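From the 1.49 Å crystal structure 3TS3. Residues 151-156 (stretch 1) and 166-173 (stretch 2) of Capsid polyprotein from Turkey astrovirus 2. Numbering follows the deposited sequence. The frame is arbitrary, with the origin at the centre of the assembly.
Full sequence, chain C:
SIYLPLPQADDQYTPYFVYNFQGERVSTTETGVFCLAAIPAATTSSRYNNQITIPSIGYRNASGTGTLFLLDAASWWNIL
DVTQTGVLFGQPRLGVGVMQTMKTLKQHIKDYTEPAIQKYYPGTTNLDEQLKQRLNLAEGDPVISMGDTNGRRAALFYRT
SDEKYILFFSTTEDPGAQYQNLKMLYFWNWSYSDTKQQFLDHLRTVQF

Stretch 1 (151-156) GRRAAL
Stretch 2 166-173: ILFFSTTE

Two antiparallel β-strands pair through one backbone hydrogen-bonded ring, and beyond it a bridging water and an arginine side chain take over the link. Strand 153-156 runs beside the strand that starts before I166. Their N-to-C directions differ by 161°, and their axes approach to 4.8 Å. Together the two stretches bury 429 Å², both sides summed.

The register is set by A155 opposite F168, with CA atoms 5.2 Å apart. This is the hydrogen-bonded pair. F168 N donates to A155 O at 2.8 Å, and A155 N donates to F168 O at 3.1 Å. Both bonds are nearly straight, at 171° and 175°. The next pair, L156 with L167, is non-hydrogen-bonded, and its CA atoms lie 4.6 Å apart. Beside it L156 CA makes a CA-H...O contact with I166 O at 3.5 Å. On the other side of the ring, A154 CA lies 4.9 Å from F169 CA.

The backbone is extended throughout the paired region. Phi/psi values are -152/175 for A154, -133/142 for A155 and -112/123 for L156. Across from them, I166, L167 and F168 lie near -110/120, and F169 opens to -157/162. S170 follows at -103/161.

Past the ring, the strands are joined through water 1. It accepts from S170 N at 2.9 Å and donates to R153 O at 2.9 Å. The water thus satisfies a backbone donor on one stretch and a backbone acceptor on the other.

R152, at -93/113, points its CA-to-CB bond toward stretch 2. Chi1 to chi3 are all t (-168°, -178°, -170°) and chi4 is 88°, so the chain is extended and carries the guanidinium to S170. R152 NE and R152 NH2 both donate to S170 OG, at 3.0 and 2.8 Å. S170 chi1 is p (70°), and its OG lies at the guanidinium edge, near the plane. A weak bond from R152 NE to S170 O, 3.2 Å long, adds to this. Arginine suits the place because its length spans the gap and its several N-H groups can share one small hydroxyl. R152 NH1 also comes within 3.8 Å of T172 CG2.

A154, A155, L156, I166, L167, F168 and F169 are all apolar, as fits their buried setting. A154 points toward stretch 2, and its CB packs 3.8 Å from F169 CB and 3.4 Å from F168 O. F169 has chi1 p (62°) and chi2 100°, and the end of its side chain leads away. A155 and F168 share one sheet face. F168 has chi1 t (172°) and chi2 70°, and its ring also leads away. L156 and L167 share the other face with matching t,p rotamers, 175°/65° and 178°/64°. L156 CD1 comes within 4.3 Å of L167 N. I166 is m,m, and its end turns away from stretch 1.

G151, at 77/26, makes no contact; its positive phi favours glycine. The CA-to-CB bond of R153 points away from stretch 2. T171 OG1 donates to E173 O at 2.8 Å within stretch 2.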

# COMPACT_ATOMS: atom_id res chain seq x y z
N GLY C 151 -14.15 -1.09 -2.23
CA GLY C 151 -14.95 -1.59 -3.34
C GLY C 151 -15.35 -0.54 -4.37
O GLY C 151 -16.35 -0.69 -5.06
N ARG C 152 -14.56 0.52 -4.48
CA ARG C 152 -14.83 1.56 -5.47
C ARG C 152 -14.05 1.20 -6.72
O ARG C 152 -12.83 1.23 -6.73
CB ARG C 152 -14.38 2.91 -4.95
CG ARG C 152 -14.87 4.08 -5.77
CD ARG C 152 -14.35 5.39 -5.24
NE ARG C 152 -15.00 6.54 -5.86
CZ ARG C 152 -16.13 7.09 -5.44
NH1 ARG C 152 -16.76 6.61 -4.38
NH2 ARG C 152 -16.63 8.13 -6.09
N ARG C 153 -14.79 0.86 -7.77
CA ARG C 153 -14.21 0.40 -9.02
C ARG C 153 -13.36 1.48 -9.68
O ARG C 153 -13.68 2.66 -9.64
CB ARG C 153 -15.32 -0.05 -9.98
CG ARG C 153 -14.85 -0.89 -11.18
CD ARG C 153 -15.12 -2.33 -10.90
NE ARG C 153 -14.81 -3.27 -11.98
CZ ARG C 153 -15.72 -3.98 -12.63
NH1 ARG C 153 -17.01 -3.83 -12.35
NH2 ARG C 153 -15.35 -4.85 -13.55
N ALA C 154 -12.28 1.02 -10.30
CA ALA C 154 -11.27 1.87 -10.92
C ALA C 154 -10.60 1.13 -12.07
O ALA C 154 -10.86 -0.03 -12.31
CB ALA C 154 -10.24 2.30 -9.90
N ALA C 155 -9.73 1.82 -12.80
CA ALA C 155 -9.03 1.20 -13.90
C ALA C 155 -7.55 1.51 -13.88
O ALA C 155 -7.16 2.62 -13.57
CB ALA C 155 -9.63 1.66 -15.22
N LEU C 156 -6.74 0.52 -14.23
CA LEU C 156 -5.31 0.73 -14.41
C LEU C 156 -5.04 0.56 -15.90
O LEU C 156 -5.36 -0.47 -16.47
CB LEU C 156 -4.49 -0.27 -13.60
CG LEU C 156 -2.97 -0.27 -13.78
CD1 LEU C 156 -2.35 1.02 -13.30
CD2 LEU C 156 -2.36 -1.45 -13.05
N ILE C 166 -1.19 4.28 -15.84
CA ILE C 166 -2.09 5.31 -15.39
C ILE C 166 -3.19 4.74 -14.53
O ILE C 166 -3.95 3.90 -14.97
CB ILE C 166 -2.74 6.00 -16.60
CG1 ILE C 166 -1.66 6.57 -17.52
CG2 ILE C 166 -3.72 7.07 -16.16
CD1 ILE C 166 -0.83 7.64 -16.87
N LEU C 167 -3.29 5.22 -13.30
CA LEU C 167 -4.34 4.76 -12.41
C LEU C 167 -5.47 5.78 -12.45
O LEU C 167 -5.27 6.93 -12.14
CB LEU C 167 -3.78 4.62 -10.99
CG LEU C 167 -4.77 4.19 -9.91
CD1 LEU C 167 -5.31 2.80 -10.16
CD2 LEU C 167 -4.13 4.30 -8.55
N PHE C 168 -6.65 5.33 -12.87
CA PHE C 168 -7.78 6.23 -13.07
C PHE C 168 -8.91 5.88 -12.11
O PHE C 168 -9.39 4.77 -12.09
CB PHE C 168 -8.25 6.10 -14.53
CG PHE C 168 -9.52 6.83 -14.83
CD1 PHE C 168 -9.55 8.21 -14.84
CD2 PHE C 168 -10.69 6.15 -15.12
CE1 PHE C 168 -10.70 8.88 -15.13
CE2 PHE C 168 -11.85 6.83 -15.40
CZ PHE C 168 -11.85 8.19 -15.40
N PHE C 169 -9.30 6.85 -11.30
CA PHE C 169 -10.32 6.64 -10.30
C PHE C 169 -10.99 7.94 -9.89
O PHE C 169 -10.45 9.01 -10.12
CB PHE C 169 -9.69 5.96 -9.07
CG PHE C 169 -8.64 6.79 -8.40
CD1 PHE C 169 -8.94 7.51 -7.26
CD2 PHE C 169 -7.37 6.87 -8.92
CE1 PHE C 169 -7.99 8.27 -6.66
CE2 PHE C 169 -6.42 7.63 -8.31
CZ PHE C 169 -6.72 8.32 -7.17
N SER C 170 -12.16 7.85 -9.28
CA SER C 170 -12.83 9.04 -8.79
C SER C 170 -12.69 9.15 -7.27
O SER C 170 -12.38 8.18 -6.60
CB SER C 170 -14.32 9.04 -9.16
OG SER C 170 -15.02 8.05 -8.44
N THR C 171 -12.91 10.35 -6.76
CA THR C 171 -12.96 10.59 -5.33
C THR C 171 -14.27 11.31 -5.02
O THR C 171 -14.85 11.94 -5.89
CB THR C 171 -11.77 11.45 -4.81
OG1 THR C 171 -11.63 12.63 -5.60
CG2 THR C 171 -10.48 10.66 -4.87
N THR C 172 -14.74 11.15 -3.79
CA THR C 172 -15.98 11.78 -3.34
C THR C 172 -15.87 13.30 -3.25
O THR C 172 -16.86 14.00 -3.34
CB THR C 172 -16.45 11.21 -2.01
OG1 THR C 172 -15.42 11.38 -1.04
CG2 THR C 172 -16.78 9.75 -2.16
N GLU C 173 -14.65 13.79 -3.03
CA GLU C 173 -14.41 15.22 -2.85
C GLU C 173 -13.10 15.63 -3.51
O GLU C 173 -12.32 14.79 -3.95
CB GLU C 173 -14.41 15.61 -1.36
CG GLU C 173 -15.68 15.26 -0.58
CD GLU C 173 -16.91 16.01 -1.06
OE1 GLU C 173 -16.78 17.00 -1.80
OE2 GLU C 173 -18.02 15.59 -0.70
O HOH W 1 -13.02 5.22 -8.53